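Local structure of 2-hydroxyhepta-2,4-diene-1,7-dioate isomerase (Mycobacterium abscessus, 3RR6) at residues Asp84-Phe92 against Leu207-Val217. The protein is of unconfirmed function but belongs to the fumarylacetoacetate hydrolase family and probably acts as a metal-dependent isomerase or acetylpyruvate hydrolase. Numbering follows the deposited sequence.
Sequences DPPESPVIF and LHDVGAIVEWV. With EDO (1,2-ethanediol), chain H; EDO (1,2-ethanediol), chain M.
P86 comes beside L207 and P89 beside W216, with 6.4 Å and 7.5 Å between the respective CA atoms, as the extended, proline-rich 84-90 passes first the turn before helix 210-220 and then the helix itself, near W216 and V217, before entering strand 91-94. P89 is wedged between two aromatic rings. Its CG lies almost centrally over one face of H208, 3.7 Å from the ring centroid, while its CB stands 3.6 Å from the centroid of the five-membered ring of W216; both are CH-pi contacts. W216 has its CG anti to the backbone N (chi1 -176°), which turns one face of the indole to P89. The imidazole edge is used as well: NE2 of H208 donates to O of E87 at 2.8 Å (N-H...O angle 151°), and this oxygen lies in the ring plane; the in-plane bond and the proline over the face together limit rotation of the imidazole. P86 CG comes obliquely to CE1 of H208 (3.7 Å). Further along, I91 CG2 touches W216 CD1 at 3.9 Å and also reaches V217 CG2. A water accepts from W216 NE1 and I91 N and donates to P89 O, tying the indole to the backbone. D209 N-caps the helix, its OD1 accepting from A212 N at 3.0 Å. A proline held between two aromatic rings by CH-pi contacts thus joins helix 210-220, near the surface of the FAA hydrolase C-terminal region, to the loop leading into strand 91-94, which pairs antiparallel with strand 67-70.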
loop_
_atom_site.group_PDB
_atom_site.type_symbol
_atom_site.label_atom_id
_atom_site.label_comp_id
_atom_site.label_asym_id
_atom_site.label_seq_id
_atom_site.Cartn_x
_atom_site.Cartn_y
_atom_site.Cartn_z
ATOM N N ASP A 84 -14.825 23.199 7.463
ATOM C CA ASP A 84 -14.996 23.443 6.039
ATOM C C ASP A 84 -14.456 22.245 5.265
ATOM O O ASP A 84 -13.516 21.586 5.727
ATOM C CB ASP A 84 -14.248 24.711 5.619
ATOM N N PRO A 85 -15.043 21.958 4.087
ATOM C CA PRO A 85 -14.630 20.769 3.352
ATOM C C PRO A 85 -13.164 20.843 2.945
ATOM O O PRO A 85 -12.609 21.936 2.821
ATOM C CB PRO A 85 -15.540 20.776 2.113
ATOM C CG PRO A 85 -16.631 21.747 2.427
ATOM C CD PRO A 85 -16.002 22.760 3.311
ATOM N N PRO A 86 -12.532 19.680 2.741
ATOM C CA PRO A 86 -11.113 19.666 2.420
ATOM C C PRO A 86 -10.835 20.134 0.989
ATOM O O PRO A 86 -11.752 20.221 0.177
ATOM C CB PRO A 86 -10.732 18.190 2.592
ATOM C CG PRO A 86 -11.978 17.434 2.332
ATOM C CD PRO A 86 -13.136 18.337 2.710
ATOM N N GLU A 87 -9.576 20.438 0.700
ATOM C CA GLU A 87 -9.151 20.714 -0.666
ATOM C C GLU A 87 -9.405 19.458 -1.490
ATOM O O GLU A 87 -9.493 18.355 -0.935
ATOM C CB GLU A 87 -7.665 21.075 -0.708
ATOM C CG GLU A 87 -7.310 22.370 0.021
ATOM C CD GLU A 87 -8.001 23.578 -0.574
ATOM O OE1 GLU A 87 -7.891 23.787 -1.805
ATOM O OE2 GLU A 87 -8.657 24.324 0.187
ATOM N N SER A 88 -9.527 19.622 -2.805
ATOM C CA SER A 88 -9.769 18.478 -3.680
ATOM C C SER A 88 -8.557 17.555 -3.680
ATOM O O SER A 88 -7.436 18.000 -3.424
ATOM C CB SER A 88 -10.128 18.916 -5.105
ATOM O OG SER A 88 -9.259 19.928 -5.569
ATOM N N PRO A 89 -8.777 16.259 -3.957
ATOM C CA PRO A 89 -7.648 15.318 -3.982
ATOM C C PRO A 89 -6.546 15.696 -4.976
ATOM O O PRO A 89 -6.839 16.229 -6.058
ATOM C CB PRO A 89 -8.304 14.008 -4.424
ATOM C CG PRO A 89 -9.708 14.139 -3.970
ATOM C CD PRO A 89 -10.052 15.565 -4.196
ATOM N N VAL A 90 -5.298 15.414 -4.597
ATOM C CA VAL A 90 -4.159 15.539 -5.488
ATOM C C VAL A 90 -3.605 14.135 -5.687
ATOM O O VAL A 90 -3.168 13.509 -4.718
ATOM C CB VAL A 90 -3.063 16.435 -4.873
ATOM C CG1 VAL A 90 -1.821 16.431 -5.746
ATOM C CG2 VAL A 90 -3.573 17.855 -4.697
ATOM N N ILE A 91 -3.665 13.622 -6.909
ATOM C CA ILE A 91 -3.213 12.242 -7.153
ATOM C C ILE A 91 -1.954 12.212 -8.000
ATOM O O ILE A 91 -1.644 13.157 -8.711
ATOM C CB ILE A 91 -4.313 11.371 -7.810
ATOM C CG1 ILE A 91 -4.692 11.901 -9.200
ATOM C CG2 ILE A 91 -5.535 11.315 -6.891
ATOM C CD1 ILE A 91 -5.600 10.969 -10.007
ATOM N N PHE A 92 -1.233 11.104 -7.898
ATOM C CA PHE A 92 -0.077 10.863 -8.765
ATOM C C PHE A 92 0.071 9.374 -8.952
ATOM O O PHE A 92 -0.646 8.591 -8.316
ATOM C CB PHE A 92 1.193 11.476 -8.181
ATOM C CG PHE A 92 1.350 11.235 -6.726
ATOM C CD1 PHE A 92 0.771 12.110 -5.808
ATOM C CD2 PHE A 92 2.040 10.131 -6.261
ATOM C CE1 PHE A 92 0.886 11.894 -4.460
ATOM C CE2 PHE A 92 2.159 9.910 -4.889
ATOM C CZ PHE A 92 1.575 10.792 -3.999
ATOM N N LEU A 207 -9.232 12.576 5.108
ATOM C CA LEU A 207 -10.049 13.721 4.681
ATOM C C LEU A 207 -11.035 13.293 3.589
ATOM O O LEU A 207 -12.233 13.612 3.645
ATOM C CB LEU A 207 -9.158 14.866 4.191
ATOM C CG LEU A 207 -8.302 15.506 5.296
ATOM C CD1 LEU A 207 -7.262 16.437 4.696
ATOM C CD2 LEU A 207 -9.167 16.238 6.306
ATOM N N HIS A 208 -10.503 12.583 2.602
ATOM C CA HIS A 208 -11.291 11.862 1.608
ATOM C C HIS A 208 -11.195 10.390 1.972
ATOM O O HIS A 208 -10.105 9.804 1.955
ATOM C CB HIS A 208 -10.749 12.120 0.205
ATOM C CG HIS A 208 -10.680 13.567 -0.146
ATOM N ND1 HIS A 208 -11.777 14.278 -0.578
ATOM C CD2 HIS A 208 -9.654 14.447 -0.090
ATOM C CE1 HIS A 208 -11.421 15.531 -0.792
ATOM N NE2 HIS A 208 -10.141 15.660 -0.506
ATOM N N ASP A 209 -12.332 9.780 2.311
ATOM C CA ASP A 209 -12.336 8.387 2.736
ATOM C C ASP A 209 -12.181 7.454 1.533
ATOM O O ASP A 209 -12.084 7.918 0.392
ATOM C CB ASP A 209 -13.561 8.058 3.612
ATOM C CG ASP A 209 -14.884 8.159 2.888
ATOM O OD1 ASP A 209 -14.941 8.180 1.644
ATOM O OD2 ASP A 209 -15.929 8.229 3.601
ATOM N N VAL A 210 -12.116 6.150 1.783
ATOM C CA VAL A 210 -11.857 5.185 0.712
ATOM C C VAL A 210 -12.845 5.361 -0.444
ATOM O O VAL A 210 -12.451 5.377 -1.618
ATOM C CB VAL A 210 -11.864 3.745 1.254
ATOM C CG1 VAL A 210 -11.973 2.715 0.128
ATOM C CG2 VAL A 210 -10.608 3.501 2.099
ATOM N N GLY A 211 -14.123 5.493 -0.119
ATOM C CA GLY A 211 -15.142 5.692 -1.143
ATOM C C GLY A 211 -14.909 6.930 -1.996
ATOM O O GLY A 211 -15.015 6.887 -3.222
ATOM N N ALA A 212 -14.585 8.036 -1.337
ATOM C CA ALA A 212 -14.322 9.305 -2.002
ATOM C C ALA A 212 -13.093 9.211 -2.904
ATOM O O ALA A 212 -13.072 9.770 -3.997
ATOM C CB ALA A 212 -14.135 10.407 -0.958
ATOM N N ILE A 213 -12.077 8.494 -2.434
ATOM C CA ILE A 213 -10.855 8.284 -3.201
ATOM C C ILE A 213 -11.129 7.488 -4.469
ATOM O O ILE A 213 -10.696 7.871 -5.549
ATOM C CB ILE A 213 -9.781 7.577 -2.352
ATOM C CG1 ILE A 213 -9.327 8.484 -1.215
ATOM C CG2 ILE A 213 -8.565 7.172 -3.218
ATOM C CD1 ILE A 213 -8.477 7.769 -0.161
ATOM N N VAL A 214 -11.845 6.375 -4.330
ATOM C CA VAL A 214 -12.193 5.551 -5.505
ATOM C C VAL A 214 -13.065 6.350 -6.471
ATOM O O VAL A 214 -12.873 6.291 -7.690
ATOM C CB VAL A 214 -12.852 4.237 -5.084
ATOM C CG1 VAL A 214 -13.427 3.485 -6.293
ATOM C CG2 VAL A 214 -11.843 3.365 -4.344
ATOM N N GLU A 215 -14.013 7.126 -5.947
ATOM C CA GLU A 215 -14.824 7.992 -6.802
ATOM C C GLU A 215 -13.978 8.980 -7.616
ATOM O O GLU A 215 -14.164 9.124 -8.831
ATOM C CB GLU A 215 -15.885 8.742 -5.986
ATOM C CG GLU A 215 -16.850 9.552 -6.833
ATOM C CD GLU A 215 -17.923 10.235 -6.024
ATOM O OE1 GLU A 215 -18.746 9.539 -5.407
ATOM O OE2 GLU A 215 -17.951 11.486 -6.017
ATOM N N TRP A 216 -13.035 9.641 -6.956
ATOM C CA TRP A 216 -12.189 10.619 -7.639
ATOM C C TRP A 216 -11.303 9.954 -8.687
ATOM O O TRP A 216 -11.268 10.394 -9.847
ATOM C CB TRP A 216 -11.330 11.378 -6.626
ATOM C CG TRP A 216 -10.492 12.469 -7.205
ATOM C CD1 TRP A 216 -9.189 12.374 -7.619
ATOM C CD2 TRP A 216 -10.877 13.836 -7.410
ATOM N NE1 TRP A 216 -8.751 13.594 -8.078
ATOM C CE2 TRP A 216 -9.761 14.510 -7.954
ATOM C CE3 TRP A 216 -12.052 14.559 -7.178
ATOM C CZ2 TRP A 216 -9.791 15.867 -8.275
ATOM C CZ3 TRP A 216 -12.077 15.903 -7.501
ATOM C CH2 TRP A 216 -10.951 16.542 -8.047
ATOM N N VAL A 217 -10.584 8.913 -8.283
ATOM C CA VAL A 217 -9.614 8.274 -9.183
ATOM C C VAL A 217 -10.336 7.628 -10.368
ATOM O O VAL A 217 -9.911 7.777 -11.506
ATOM C CB VAL A 217 -8.742 7.265 -8.454
ATOM C CG1 VAL A 217 -7.830 6.519 -9.464
ATOM C CG2 VAL A 217 -7.909 7.959 -7.386
HETATM C C1 EDO H . -13.663 18.553 -2.650
HETATM O O1 EDO H . -13.618 18.424 -1.216
HETATM C C2 EDO H . -13.135 17.293 -3.341
HETATM O O2 EDO H . -14.068 16.632 -4.212
HETATM C C1 EDO M . -13.352 16.701 6.871
HETATM O O1 EDO M . -12.802 18.014 6.704
HETATM C C2 EDO M . -12.948 15.844 5.679
HETATM O O2 EDO M . -13.935 14.851 5.388
HETATM O O HOH W 1 -6.091 15.069 -8.481
#